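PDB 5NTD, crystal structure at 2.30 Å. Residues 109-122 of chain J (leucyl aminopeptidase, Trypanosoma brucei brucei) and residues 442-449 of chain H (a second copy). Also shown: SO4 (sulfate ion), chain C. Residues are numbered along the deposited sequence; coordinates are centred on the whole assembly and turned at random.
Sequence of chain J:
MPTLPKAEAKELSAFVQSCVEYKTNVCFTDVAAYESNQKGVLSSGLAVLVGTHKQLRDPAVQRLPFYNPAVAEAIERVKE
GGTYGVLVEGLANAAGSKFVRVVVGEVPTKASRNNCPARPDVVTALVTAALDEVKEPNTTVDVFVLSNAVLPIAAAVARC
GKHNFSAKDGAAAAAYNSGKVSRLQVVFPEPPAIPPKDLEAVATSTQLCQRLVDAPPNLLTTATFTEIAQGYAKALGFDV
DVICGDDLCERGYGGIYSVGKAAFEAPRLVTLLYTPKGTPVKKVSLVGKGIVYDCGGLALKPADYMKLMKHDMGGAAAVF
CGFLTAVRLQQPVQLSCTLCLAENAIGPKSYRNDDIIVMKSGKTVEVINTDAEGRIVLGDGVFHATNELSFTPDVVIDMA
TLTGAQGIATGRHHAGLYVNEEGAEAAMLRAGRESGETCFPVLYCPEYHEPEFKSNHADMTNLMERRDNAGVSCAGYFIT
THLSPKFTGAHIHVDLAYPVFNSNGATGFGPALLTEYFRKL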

ATOM      1  N   THR J 109       6.220  32.407 -28.989  1.00 33.10           N
ATOM      2  CA  THR J 109       5.625  33.699 -28.584  1.00 34.90           C
ATOM      3  C   THR J 109       4.414  33.470 -27.691  1.00 32.79           C
ATOM      4  O   THR J 109       4.053  34.356 -26.957  1.00 33.33           O
ATOM      5  CB  THR J 109       5.140  34.604 -29.735  1.00 37.12           C
ATOM      6  OG1 THR J 109       4.274  33.864 -30.583  1.00 37.19           O
ATOM      7  CG2 THR J 109       6.286  35.188 -30.492  1.00 38.29           C
ATOM      8  N   LYS J 110       3.773  32.315 -27.817  1.00 30.99           N
ATOM      9  CA  LYS J 110       2.644  31.942 -26.939  1.00 32.06           C
ATOM     10  C   LYS J 110       3.084  32.136 -25.488  1.00 32.67           C
ATOM     11  O   LYS J 110       4.138  31.646 -25.053  1.00 35.86           O
ATOM     12  CB  LYS J 110       2.160  30.490 -27.154  1.00 31.32           C
ATOM     13  N   ALA J 111       2.274  32.854 -24.752  1.00 32.11           N
ATOM     14  CA  ALA J 111       2.487  33.078 -23.321  1.00 31.97           C
ATOM     15  C   ALA J 111       1.183  33.527 -22.691  1.00 30.78           C
ATOM     16  O   ALA J 111       0.669  34.544 -23.033  1.00 32.23           O
ATOM     17  CB  ALA J 111       3.556  34.134 -23.096  1.00 31.81           C
ATOM     18  N   SER J 112       0.668  32.746 -21.772  1.00 31.61           N
ATOM     19  CA  SER J 112      -0.608  33.009 -21.092  1.00 29.53           C
ATOM     20  C   SER J 112      -0.410  34.222 -20.179  1.00 27.78           C
ATOM     21  O   SER J 112       0.708  34.581 -19.827  1.00 28.78           O
ATOM     22  CB  SER J 112      -1.074  31.774 -20.275  1.00 31.34           C
ATOM     23  OG  SER J 112      -0.569  31.743 -18.881  1.00 33.05           O
ATOM     24  N   ARG J 113      -1.505  34.773 -19.707  1.00 27.11           N
ATOM     25  CA  ARG J 113      -1.479  35.936 -18.759  1.00 26.47           C
ATOM     26  C   ARG J 113      -0.760  35.667 -17.416  1.00 25.79           C
ATOM     27  O   ARG J 113      -0.450  36.583 -16.704  1.00 25.95           O
ATOM     28  CB  ARG J 113      -2.899  36.433 -18.458  1.00 25.11           C
ATOM     29  CG  ARG J 113      -3.739  35.461 -17.639  1.00 25.30           C
ATOM     30  CD  ARG J 113      -5.178  35.914 -17.618  1.00 24.66           C
ATOM     31  NE  ARG J 113      -6.052  35.093 -16.784  1.00 24.97           N
ATOM     32  CZ  ARG J 113      -6.815  34.082 -17.197  1.00 24.40           C
ATOM     33  NH1 ARG J 113      -7.608  33.453 -16.336  1.00 23.34           N
ATOM     34  NH2 ARG J 113      -6.779  33.681 -18.463  1.00 25.17           N
ATOM     35  N   ASN J 114      -0.544  34.400 -17.091  1.00 25.41           N
ATOM     36  CA  ASN J 114       0.195  34.032 -15.889  1.00 25.92           C
ATOM     37  C   ASN J 114       1.681  33.725 -16.118  1.00 27.10           C
ATOM     38  O   ASN J 114       2.374  33.277 -15.206  1.00 28.04           O
ATOM     39  CB  ASN J 114      -0.473  32.858 -15.181  1.00 25.37           C
ATOM     40  CG  ASN J 114      -1.894  33.161 -14.828  1.00 24.26           C
ATOM     41  OD1 ASN J 114      -2.819  32.537 -15.334  1.00 25.04           O
ATOM     42  ND2 ASN J 114      -2.075  34.161 -14.004  1.00 23.29           N
ATOM     43  N   ASN J 115       2.155  34.007 -17.316  1.00 27.16           N
ATOM     44  CA  ASN J 115       3.503  33.677 -17.704  1.00 27.83           C
ATOM     45  C   ASN J 115       4.297  34.896 -18.094  1.00 28.64           C
ATOM     46  O   ASN J 115       3.773  35.999 -18.209  1.00 29.02           O
ATOM     47  CB  ASN J 115       3.496  32.663 -18.844  1.00 28.69           C
ATOM     48  CG  ASN J 115       4.737  31.751 -18.849  1.00 28.83           C
ATOM     49  OD1 ASN J 115       5.699  31.979 -18.129  1.00 27.47           O
ATOM     50  ND2 ASN J 115       4.707  30.746 -19.696  1.00 29.33           N
ATOM     51  N   CYS J 116       5.594  34.688 -18.226  1.00 28.88           N
ATOM     52  CA  CYS J 116       6.545  35.728 -18.675  1.00 28.59           C
ATOM     53  C   CYS J 116       6.523  35.729 -20.189  1.00 27.47           C
ATOM     54  O   CYS J 116       6.825  34.718 -20.780  1.00 28.14           O
ATOM     55  CB  CYS J 116       7.946  35.443 -18.164  1.00 27.83           C
ATOM     56  SG  CYS J 116       9.192  36.572 -18.809  1.00 30.57           S
ATOM     57  N   PRO J 117       6.179  36.874 -20.816  1.00 27.71           N
ATOM     58  CA  PRO J 117       6.031  36.933 -22.274  1.00 28.66           C
ATOM     59  C   PRO J 117       7.275  36.539 -23.052  1.00 30.32           C
ATOM     60  O   PRO J 117       7.170  36.014 -24.157  1.00 33.49           O
ATOM     61  CB  PRO J 117       5.720  38.423 -22.539  1.00 27.73           C
ATOM     62  CG  PRO J 117       5.099  38.908 -21.290  1.00 27.38           C
ATOM     63  CD  PRO J 117       5.728  38.129 -20.174  1.00 27.18           C
ATOM     64  N   ALA J 118       8.437  36.799 -22.468  1.00 29.62           N
ATOM     65  CA  ALA J 118       9.717  36.452 -23.108  1.00 30.24           C
ATOM     66  C   ALA J 118      10.037  34.938 -23.069  1.00 31.84           C
ATOM     67  O   ALA J 118      11.002  34.487 -23.656  1.00 32.69           O
ATOM     68  CB  ALA J 118      10.834  37.207 -22.461  1.00 30.50           C
ATOM     69  N   ARG J 119       9.226  34.171 -22.353  1.00 32.09           N
ATOM     70  CA  ARG J 119       9.368  32.700 -22.262  1.00 31.29           C
ATOM     71  C   ARG J 119      10.813  32.281 -21.998  1.00 30.08           C
ATOM     72  O   ARG J 119      11.372  31.476 -22.719  1.00 28.14           O
ATOM     73  CB  ARG J 119       8.825  32.019 -23.524  1.00 31.73           C
ATOM     74  CG  ARG J 119       7.317  32.226 -23.712  1.00 31.56           C
ATOM     75  CD  ARG J 119       6.491  31.530 -22.655  1.00 31.11           C
ATOM     76  NE  ARG J 119       6.865  30.112 -22.535  1.00 30.93           N
ATOM     77  CZ  ARG J 119       6.364  29.111 -23.261  1.00 29.12           C
ATOM     78  NH1 ARG J 119       6.798  27.880 -23.057  1.00 26.92           N
ATOM     79  NH2 ARG J 119       5.435  29.336 -24.187  1.00 30.41           N
ATOM     80  N   PRO J 120      11.401  32.823 -20.935  1.00 30.10           N
ATOM     81  CA  PRO J 120      12.741  32.431 -20.524  1.00 29.98           C
ATOM     82  C   PRO J 120      12.886  30.938 -20.199  1.00 29.95           C
ATOM     83  O   PRO J 120      13.974  30.413 -20.233  1.00 29.90           O
ATOM     84  CB  PRO J 120      12.972  33.275 -19.267  1.00 29.59           C
ATOM     85  CG  PRO J 120      11.627  33.558 -18.746  1.00 28.72           C
ATOM     86  CD  PRO J 120      10.785  33.734 -19.959  1.00 29.46           C
ATOM     87  N   ASP J 121      11.785  30.298 -19.849  1.00 28.36           N
ATOM     88  CA  ASP J 121      11.786  28.847 -19.667  1.00 29.77           C
ATOM     89  C   ASP J 121      12.357  28.125 -20.915  1.00 29.77           C
ATOM     90  O   ASP J 121      13.151  27.196 -20.791  1.00 31.71           O
ATOM     91  CB  ASP J 121      10.380  28.285 -19.341  1.00 28.36           C
ATOM     92  CG  ASP J 121       9.357  28.582 -20.429  1.00 28.61           C
ATOM     93  OD1 ASP J 121       9.128  29.773 -20.740  1.00 28.42           O
ATOM     94  OD2 ASP J 121       8.792  27.630 -20.973  1.00 28.05           O
ATOM     95  N   VAL J 122      11.918  28.540 -22.088  1.00 28.22           N
ATOM     96  CA  VAL J 122      12.381  27.912 -23.339  1.00 28.14           C
ATOM     97  C   VAL J 122      13.783  28.377 -23.701  1.00 27.46           C
ATOM     98  O   VAL J 122      14.607  27.615 -24.144  1.00 28.76           O
ATOM     99  CB  VAL J 122      11.431  28.177 -24.493  1.00 28.74           C
ATOM    100  CG1 VAL J 122      11.994  27.591 -25.782  1.00 30.67           C
ATOM    101  CG2 VAL J 122      10.083  27.558 -24.195  1.00 28.28           C
TER
ATOM    102  N   VAL H 442      -7.691  28.664 -10.528  1.00 23.91           N
ATOM    103  CA  VAL H 442      -6.488  27.857 -10.662  1.00 24.17           C
ATOM    104  C   VAL H 442      -5.694  28.324 -11.845  1.00 23.43           C
ATOM    105  O   VAL H 442      -6.216  28.950 -12.763  1.00 24.73           O
ATOM    106  CB  VAL H 442      -6.755  26.355 -10.735  1.00 24.85           C
ATOM    107  CG1 VAL H 442      -7.402  25.906  -9.443  1.00 25.81           C
ATOM    108  CG2 VAL H 442      -7.613  25.978 -11.933  1.00 25.27           C
ATOM    109  N   LEU H 443      -4.432  27.941 -11.860  1.00 24.09           N
ATOM    110  CA  LEU H 443      -3.474  28.388 -12.897  1.00 23.92           C
ATOM    111  C   LEU H 443      -3.995  28.128 -14.321  1.00 23.21           C
ATOM    112  O   LEU H 443      -4.363  27.030 -14.641  1.00 21.83           O
ATOM    113  CB  LEU H 443      -2.126  27.682 -12.731  1.00 23.67           C
ATOM    114  CG  LEU H 443      -1.059  27.946 -13.810  1.00 23.05           C
ATOM    115  CD1 LEU H 443      -0.551  29.375 -13.711  1.00 23.01           C
ATOM    116  CD2 LEU H 443       0.094  26.959 -13.670  1.00 22.56           C
ATOM    117  N   TYR H 444      -4.040  29.189 -15.107  1.00 23.62           N
ATOM    118  CA  TYR H 444      -4.250  29.103 -16.539  1.00 25.19           C
ATOM    119  C   TYR H 444      -2.921  29.323 -17.233  1.00 25.44           C
ATOM    120  O   TYR H 444      -2.399  30.444 -17.292  1.00 24.06           O
ATOM    121  CB  TYR H 444      -5.292  30.128 -17.048  1.00 25.89           C
ATOM    122  CG  TYR H 444      -5.600  30.000 -18.528  1.00 26.22           C
ATOM    123  CD1 TYR H 444      -6.493  29.034 -18.984  1.00 26.42           C
ATOM    124  CD2 TYR H 444      -4.984  30.841 -19.481  1.00 26.43           C
ATOM    125  CE1 TYR H 444      -6.755  28.879 -20.329  1.00 26.38           C
ATOM    126  CE2 TYR H 444      -5.265  30.711 -20.830  1.00 26.05           C
ATOM    127  CZ  TYR H 444      -6.146  29.732 -21.243  1.00 26.57           C
ATOM    128  OH  TYR H 444      -6.431  29.547 -22.565  1.00 28.27           O
ATOM    129  N   CYS H 445      -2.412  28.242 -17.812  1.00 25.77           N
ATOM    130  CA  CYS H 445      -1.104  28.271 -18.509  1.00 25.78           C
ATOM    131  C   CYS H 445      -0.982  27.114 -19.486  1.00 26.22           C
ATOM    132  O   CYS H 445      -0.178  26.211 -19.295  1.00 25.08           O
ATOM    133  CB  CYS H 445       0.032  28.264 -17.503  1.00 25.49           C
ATOM    134  SG  CYS H 445       1.601  28.796 -18.244  1.00 26.55           S
ATOM    135  N   PRO H 446      -1.769  27.150 -20.579  1.00 26.51           N
ATOM    136  CA  PRO H 446      -1.837  26.049 -21.558  1.00 26.72           C
ATOM    137  C   PRO H 446      -0.496  25.606 -22.097  1.00 25.53           C
ATOM    138  O   PRO H 446      -0.300  24.435 -22.352  1.00 26.63           O
ATOM    139  CB  PRO H 446      -2.660  26.638 -22.719  1.00 26.67           C
ATOM    140  CG  PRO H 446      -3.365  27.799 -22.170  1.00 26.90           C
ATOM    141  CD  PRO H 446      -2.601  28.292 -20.980  1.00 26.66           C
ATOM    142  N   GLU H 447       0.405  26.542 -22.283  1.00 25.05           N
ATOM    143  CA  GLU H 447       1.744  26.191 -22.785  1.00 25.77           C
ATOM    144  C   GLU H 447       2.447  25.182 -21.845  1.00 26.16           C
ATOM    145  O   GLU H 447       3.311  24.442 -22.287  1.00 26.13           O
ATOM    146  CB  GLU H 447       2.632  27.420 -23.067  1.00 26.14           C
ATOM    147  CG  GLU H 447       2.917  28.316 -21.865  1.00 28.32           C
ATOM    148  CD  GLU H 447       1.905  29.460 -21.660  1.00 27.92           C
ATOM    149  OE1 GLU H 447       0.722  29.271 -21.964  1.00 25.92           O
ATOM    150  OE2 GLU H 447       2.338  30.514 -21.133  1.00 26.85           O
ATOM    151  N   TYR H 448       2.112  25.203 -20.554  1.00 24.71           N
ATOM    152  CA  TYR H 448       2.719  24.254 -19.587  1.00 24.06           C
ATOM    153  C   TYR H 448       1.890  23.003 -19.355  1.00 24.48           C
ATOM    154  O   TYR H 448       2.404  21.998 -18.932  1.00 24.13           O
ATOM    155  CB  TYR H 448       3.020  24.917 -18.259  1.00 23.29           C
ATOM    156  CG  TYR H 448       4.094  25.986 -18.263  1.00 22.88           C
ATOM    157  CD1 TYR H 448       4.961  26.147 -19.323  1.00 23.61           C
ATOM    158  CD2 TYR H 448       4.244  26.832 -17.189  1.00 22.65           C
ATOM    159  CE1 TYR H 448       5.963  27.119 -19.306  1.00 23.14           C
ATOM    160  CE2 TYR H 448       5.220  27.806 -17.180  1.00 22.69           C
ATOM    161  CZ  TYR H 448       6.085  27.940 -18.241  1.00 22.32           C
ATOM    162  OH  TYR H 448       7.068  28.909 -18.229  1.00 22.03           O
ATOM    163  N   HIS H 449       0.612  23.074 -19.677  1.00 25.72           N
ATOM    164  CA  HIS H 449      -0.289  21.903 -19.536  1.00 26.88           C
ATOM    165  C   HIS H 449      -0.205  20.949 -20.703  1.00 27.03           C
ATOM    166  O   HIS H 449      -0.224  19.759 -20.553  1.00 26.25           O
ATOM    167  CB  HIS H 449      -1.748  22.313 -19.393  1.00 27.44           C
ATOM    168  CG  HIS H 449      -1.961  23.437 -18.439  1.00 29.88           C
ATOM    169  ND1 HIS H 449      -1.225  23.579 -17.286  1.00 29.36           N
ATOM    170  CD2 HIS H 449      -2.819  24.487 -18.477  1.00 30.54           C
ATOM    171  CE1 HIS H 449      -1.628  24.660 -16.646  1.00 31.05           C
ATOM    172  NE2 HIS H 449      -2.585  25.235 -17.356  1.00 31.64           N
TER
HETATM  173  S   SO4 C 601      -4.376  34.690 -21.595  1.00 56.36           S
HETATM  174  O1  SO4 C 601      -3.289  35.603 -22.015  1.00 54.66           O
HETATM  175  O2  SO4 C 601      -4.863  33.982 -22.801  1.00 63.92           O
HETATM  176  O3  SO4 C 601      -3.911  33.732 -20.580  1.00 54.17           O
HETATM  177  O4  SO4 C 601      -5.559  35.436 -21.118  1.00 64.73           O
HETATM  178  O   HOH W   1       7.441  29.981 -15.910  1.00 27.83           O
HETATM  179  O   HOH W   2       8.338  31.735 -18.937  1.00 31.60           O

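Two copies of leucyl aminopeptidase meet here through a turn-rich loop of chain J and the start of a short helix in chain H. Together the two stretches bury 511 Å² of surface.

Glu447(H) is the centre of the contact. Its CA-to-CB bond points toward chain J, and chi1 is p. Chi2, at -91°, lies between the usual wells. In this conformation OE2 receives two hydrogen bonds. One comes from the backbone, Ser112(J) N to Glu447(H) OE2 at 2.9 Å. The other comes from a side chain, Asn115(J) ND2 to Glu447(H) OE2 at 2.8 Å. Both are nearly straight. A carboxylate suits this place because both neighbours offer N-H groups.

Ser112(J) also uses its side chain. With chi1 at 89°, its hydroxyl donates to the backbone of chain H, Ser112(J) OG to Tyr444(H) O at 2.7 Å. The same oxygen accepts from its own loop, Asn114(J) N to Ser112(J) OG at 3.2 Å. A small hydroxyl side chain can do both in the narrow space beside Cys445(H), where Ser112(J) OG lies 3.5 Å from Cys445(H) CA. Ser112(J) and Asn115(J) are the ends of a type I turn, closed by Asn115(J) N to Ser112(J) O at 3.0 Å. Asn115(J) has chi1 t and chi2 near -10°. Its ND2 faces Glu447(H), while its OD1 accepts from Cys116(J) N at 2.7 Å.

Arg119(J) is folded back, with chi1, chi2 and chi3 all m. Asp121(J), chi1 p, holds it in a two-pronged salt bridge: Arg119(J) NE to Asp121(J) OD1 and Arg119(J) NH1 to Asp121(J) OD2 are both 2.9 Å. Arg119(J) NH2 donates to Lys110(J) O at 2.8 Å. The guanidinium then presents one face to the aliphatic part of Glu447(H), with Arg119(J) NH2 3.6 Å from Glu447(H) CG.

Tyr448(H), chi1 m, extends its hydroxyl into the polar pocket beside Asn115(J) and Asp121(J). Water 2 links all three: it donates to Asn115(J) OD1 and to Asp121(J) OD1, each 2.8 Å from the water O, and lies 3.2 Å from Tyr448(H) OH.

Tyr444(H), chi1 t, packs against Ser112(J) and Arg113(J). The long side chain of Arg113(J), extended at chi2 and chi3, brings NH2 to 3.5 Å from Tyr444(H) CD2. A sulfate, probably from the crystallisation liquor, sits at the edge of the tyrosine ring and accepts from Arg113(J) N at SO4 O3, 2.8 Å. Leu443(H) adds a nonpolar contact, its CD1 3.8 Å from Asn114(J) CB.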